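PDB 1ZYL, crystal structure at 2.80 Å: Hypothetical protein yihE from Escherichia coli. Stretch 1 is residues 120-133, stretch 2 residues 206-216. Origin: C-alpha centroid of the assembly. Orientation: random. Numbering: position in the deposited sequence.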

# COMPACT_ATOMS: atom_id res chain seq x y z
N ASP A 120 -18.79 -13.80 2.55
CA ASP A 120 -18.05 -15.02 2.85
C ASP A 120 -16.56 -14.84 2.55
O ASP A 120 -15.71 -15.20 3.36
CB ASP A 120 -18.61 -16.19 2.03
CG ASP A 120 -18.90 -17.42 2.88
OD1 ASP A 120 -19.78 -17.33 3.77
OD2 ASP A 120 -18.24 -18.46 2.67
N GLN A 121 -16.25 -14.28 1.38
CA GLN A 121 -14.86 -14.04 1.01
C GLN A 121 -14.24 -13.05 1.99
O GLN A 121 -13.05 -13.11 2.30
CB GLN A 121 -14.77 -13.49 -0.41
CG GLN A 121 -15.13 -14.51 -1.48
CD GLN A 121 -14.85 -14.01 -2.89
OE1 GLN A 121 -14.90 -14.78 -3.85
NE2 GLN A 121 -14.56 -12.72 -3.03
N MET A 122 -15.08 -12.15 2.49
CA MET A 122 -14.67 -11.15 3.46
C MET A 122 -14.14 -11.87 4.69
O MET A 122 -13.07 -11.55 5.19
CB MET A 122 -15.87 -10.29 3.86
CG MET A 122 -15.51 -8.95 4.46
SD MET A 122 -15.29 -7.72 3.18
CE MET A 122 -17.00 -7.24 2.88
N GLU A 123 -14.90 -12.86 5.16
CA GLU A 123 -14.51 -13.63 6.33
C GLU A 123 -13.21 -14.39 6.10
O GLU A 123 -12.34 -14.40 6.97
CB GLU A 123 -15.60 -14.63 6.71
CG GLU A 123 -16.82 -13.99 7.34
CD GLU A 123 -17.76 -15.02 7.94
OE1 GLU A 123 -18.21 -15.92 7.20
OE2 GLU A 123 -18.05 -14.93 9.16
N ALA A 124 -13.08 -15.02 4.94
CA ALA A 124 -11.88 -15.77 4.59
C ALA A 124 -10.68 -14.83 4.59
O ALA A 124 -9.59 -15.20 5.04
CB ALA A 124 -12.02 -16.43 3.23
N VAL A 125 -10.88 -13.62 4.07
CA VAL A 125 -9.82 -12.62 4.02
C VAL A 125 -9.53 -12.11 5.42
O VAL A 125 -8.38 -11.97 5.81
CB VAL A 125 -10.21 -11.42 3.08
CG1 VAL A 125 -9.37 -10.20 3.39
CG2 VAL A 125 -9.99 -11.81 1.64
N GLY A 126 -10.57 -11.83 6.19
CA GLY A 126 -10.38 -11.34 7.54
C GLY A 126 -9.67 -12.37 8.40
O GLY A 126 -8.86 -12.03 9.26
N ARG A 127 -9.98 -13.64 8.14
CA ARG A 127 -9.39 -14.74 8.88
C ARG A 127 -7.89 -14.89 8.57
O ARG A 127 -7.08 -15.02 9.48
CB ARG A 127 -10.14 -16.03 8.57
CG ARG A 127 -9.60 -17.24 9.29
CD ARG A 127 -10.40 -18.48 8.93
NE ARG A 127 -9.55 -19.66 8.84
CZ ARG A 127 -8.64 -19.85 7.89
NH1 ARG A 127 -8.46 -18.93 6.94
NH2 ARG A 127 -7.89 -20.95 7.89
N TYR A 128 -7.52 -14.88 7.29
CA TYR A 128 -6.12 -15.00 6.90
C TYR A 128 -5.36 -13.77 7.35
O TYR A 128 -4.17 -13.84 7.67
CB TYR A 128 -6.00 -15.16 5.39
CG TYR A 128 -6.06 -16.60 4.92
CD1 TYR A 128 -6.65 -16.94 3.70
CD2 TYR A 128 -5.50 -17.62 5.70
CE1 TYR A 128 -6.68 -18.26 3.27
CE2 TYR A 128 -5.53 -18.94 5.27
CZ TYR A 128 -6.12 -19.26 4.06
OH TYR A 128 -6.13 -20.56 3.63
N LEU A 129 -6.05 -12.64 7.39
CA LEU A 129 -5.46 -11.38 7.82
C LEU A 129 -5.11 -11.52 9.31
O LEU A 129 -4.17 -10.90 9.81
CB LEU A 129 -6.48 -10.26 7.61
CG LEU A 129 -6.07 -8.97 6.89
CD1 LEU A 129 -4.98 -9.24 5.86
CD2 LEU A 129 -7.31 -8.38 6.23
N GLY A 130 -5.87 -12.35 10.00
CA GLY A 130 -5.63 -12.57 11.41
C GLY A 130 -4.42 -13.45 11.60
O GLY A 130 -3.67 -13.29 12.56
N ARG A 131 -4.22 -14.39 10.69
CA ARG A 131 -3.06 -15.26 10.79
C ARG A 131 -1.84 -14.48 10.31
O ARG A 131 -0.72 -14.75 10.74
CB ARG A 131 -3.25 -16.52 9.95
CG ARG A 131 -2.09 -17.50 10.09
CD ARG A 131 -2.22 -18.72 9.18
NE ARG A 131 -3.29 -19.61 9.59
CZ ARG A 131 -3.60 -20.74 8.97
NH1 ARG A 131 -4.60 -21.50 9.41
NH2 ARG A 131 -2.92 -21.11 7.89
N MET A 132 -2.07 -13.51 9.42
CA MET A 132 -0.98 -12.71 8.89
C MET A 132 -0.40 -11.87 10.00
O MET A 132 0.81 -11.90 10.25
CB MET A 132 -1.46 -11.78 7.77
CG MET A 132 -0.32 -11.24 6.90
SD MET A 132 -0.73 -9.72 6.03
CE MET A 132 -1.70 -10.33 4.70
N HIS A 133 -1.27 -11.12 10.68
CA HIS A 133 -0.84 -10.27 11.79
C HIS A 133 -0.29 -11.09 12.94
O HIS A 133 0.46 -10.57 13.77
CB HIS A 133 -1.99 -9.40 12.27
CG HIS A 133 -2.39 -8.35 11.29
ND1 HIS A 133 -3.24 -7.31 11.61
CD2 HIS A 133 -2.06 -8.18 9.99
CE1 HIS A 133 -3.40 -6.54 10.55
NE2 HIS A 133 -2.70 -7.04 9.55
N ASN A 206 -5.37 -5.25 -4.11
CA ASN A 206 -4.22 -6.13 -3.92
C ASN A 206 -4.58 -7.50 -3.36
O ASN A 206 -3.77 -8.14 -2.70
CB ASN A 206 -3.20 -5.47 -2.99
CG ASN A 206 -2.61 -4.21 -3.59
OD1 ASN A 206 -2.07 -4.24 -4.69
ND2 ASN A 206 -2.69 -3.11 -2.86
N ILE A 207 -5.79 -7.95 -3.62
CA ILE A 207 -6.17 -9.25 -3.14
C ILE A 207 -6.85 -10.02 -4.29
O ILE A 207 -7.71 -9.48 -4.99
CB ILE A 207 -7.07 -9.12 -1.85
CG1 ILE A 207 -7.21 -10.46 -1.16
CG2 ILE A 207 -8.44 -8.61 -2.21
CD1 ILE A 207 -8.07 -11.46 -1.90
N LEU A 208 -6.41 -11.26 -4.50
CA LEU A 208 -6.94 -12.12 -5.56
C LEU A 208 -7.67 -13.32 -4.98
O LEU A 208 -7.46 -13.68 -3.82
CB LEU A 208 -5.80 -12.63 -6.43
CG LEU A 208 -5.10 -11.59 -7.29
CD1 LEU A 208 -3.76 -12.13 -7.71
CD2 LEU A 208 -5.97 -11.26 -8.49
N TRP A 209 -8.51 -13.95 -5.78
CA TRP A 209 -9.26 -15.10 -5.29
C TRP A 209 -9.39 -16.26 -6.27
O TRP A 209 -9.99 -16.14 -7.33
CB TRP A 209 -10.65 -14.64 -4.84
CG TRP A 209 -11.53 -15.73 -4.33
CD1 TRP A 209 -12.15 -16.70 -5.06
CD2 TRP A 209 -11.86 -15.99 -2.96
NE1 TRP A 209 -12.85 -17.54 -4.24
CE2 TRP A 209 -12.70 -17.13 -2.94
CE3 TRP A 209 -11.54 -15.36 -1.75
CZ2 TRP A 209 -13.21 -17.66 -1.76
CZ3 TRP A 209 -12.06 -15.89 -0.57
CH2 TRP A 209 -12.88 -17.03 -0.59
N ARG A 210 -8.80 -17.38 -5.88
CA ARG A 210 -8.86 -18.62 -6.64
C ARG A 210 -9.13 -19.61 -5.51
O ARG A 210 -8.21 -20.20 -4.95
CB ARG A 210 -7.52 -18.93 -7.30
CG ARG A 210 -7.65 -19.70 -8.61
CD ARG A 210 -6.48 -20.65 -8.89
NE ARG A 210 -5.17 -20.03 -8.77
CZ ARG A 210 -4.53 -19.83 -7.61
NH1 ARG A 210 -3.34 -19.25 -7.61
NH2 ARG A 210 -5.08 -20.20 -6.47
N ASP A 211 -10.42 -19.76 -5.19
CA ASP A 211 -10.85 -20.62 -4.09
C ASP A 211 -9.94 -20.39 -2.88
O ASP A 211 -9.15 -21.25 -2.46
CB ASP A 211 -10.87 -22.09 -4.53
CG ASP A 211 -12.11 -22.41 -5.35
OD1 ASP A 211 -13.22 -22.37 -4.79
OD2 ASP A 211 -11.97 -22.70 -6.56
N GLY A 212 -10.08 -19.18 -2.34
CA GLY A 212 -9.31 -18.73 -1.20
C GLY A 212 -8.71 -17.37 -1.52
O GLY A 212 -8.49 -17.05 -2.69
N PRO A 213 -8.48 -16.53 -0.51
CA PRO A 213 -7.89 -15.22 -0.80
C PRO A 213 -6.40 -15.39 -0.99
O PRO A 213 -5.82 -16.35 -0.49
CB PRO A 213 -8.19 -14.40 0.45
CG PRO A 213 -9.38 -15.08 1.03
CD PRO A 213 -9.06 -16.54 0.84
N MET A 214 -5.80 -14.48 -1.73
CA MET A 214 -4.36 -14.52 -1.96
C MET A 214 -3.90 -13.08 -1.97
O MET A 214 -4.28 -12.32 -2.87
CB MET A 214 -4.03 -15.17 -3.29
CG MET A 214 -4.47 -16.60 -3.41
SD MET A 214 -4.08 -17.24 -5.03
CE MET A 214 -5.18 -16.24 -6.04
N PHE A 215 -3.11 -12.69 -0.98
CA PHE A 215 -2.63 -11.32 -0.92
C PHE A 215 -1.41 -11.14 -1.80
O PHE A 215 -0.48 -11.96 -1.81
CB PHE A 215 -2.33 -10.94 0.53
CG PHE A 215 -3.51 -11.11 1.42
CD1 PHE A 215 -3.79 -12.35 1.99
CD2 PHE A 215 -4.41 -10.07 1.61
CE1 PHE A 215 -4.95 -12.54 2.72
CE2 PHE A 215 -5.57 -10.26 2.33
CZ PHE A 215 -5.85 -11.50 2.89
N VAL A 216 -1.41 -10.05 -2.57
CA VAL A 216 -0.29 -9.77 -3.44
C VAL A 216 0.23 -8.38 -3.18
O VAL A 216 -0.51 -7.48 -2.75
CB VAL A 216 -0.70 -9.87 -4.94
CG1 VAL A 216 -1.03 -11.30 -5.29
CG2 VAL A 216 -1.90 -8.98 -5.22

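What does the start of stretch 1 offer the hairpin? Gln 121 leaves the helix sideways, but its extended side chain brings its end over the indole of Trp 209. Its CG lies 3.4 Å from the centroid of the six-membered ring of Trp 209, almost on the ring normal, so the aliphatic part of a polar residue makes a CH-pi contact. Gln 121 OE1 also sits over that face, 3.3 Å from Trp 209 CE2, yet its angle to NE1 is too poor for a hydrogen bond.

How does the helix come so close to Pro 213? Ala 124 points toward the hairpin, and its small methyl touches two neighbouring partners: CB is 3.7 Å from Pro 213 CG and 3.8 Å from Trp 209 CZ3, at the edge of the indole. Val 125 follows, with CG2 3.4 Å from Pro 213 CB and 4.0 Å from Ile 207 CD1, while its CG1 reaches Phe 215 CZ at 3.8 Å. The branched side chain thus touches both strands.

What encloses Phe 215? Tyr 128 CB meets the ring edge, 3.9 Å from Phe 215 CE1, and its own ring edge receives proline, with Tyr 128 CD1 3.8 Å from Pro 213 CD. Leu 129 starts sideways but brings CD1 to 3.7 Å from Phe 215 CE2. Last comes Met 132, whose long, flexible side chain places CE over the ring face, 4.0 Å from the Phe 215 centroid, in a second CH-pi contact.

What, then, holds the stretches together? No hydrogen bond crosses between them; apolar packing and the two CH-pi contacts bury 464 Å². Backbone hydrogen bonds are spent within each stretch, as in the pairing of Leu 208 with Met 214. That strand alternation turns Pro 213 and Phe 215 toward the helix and Met 214 away.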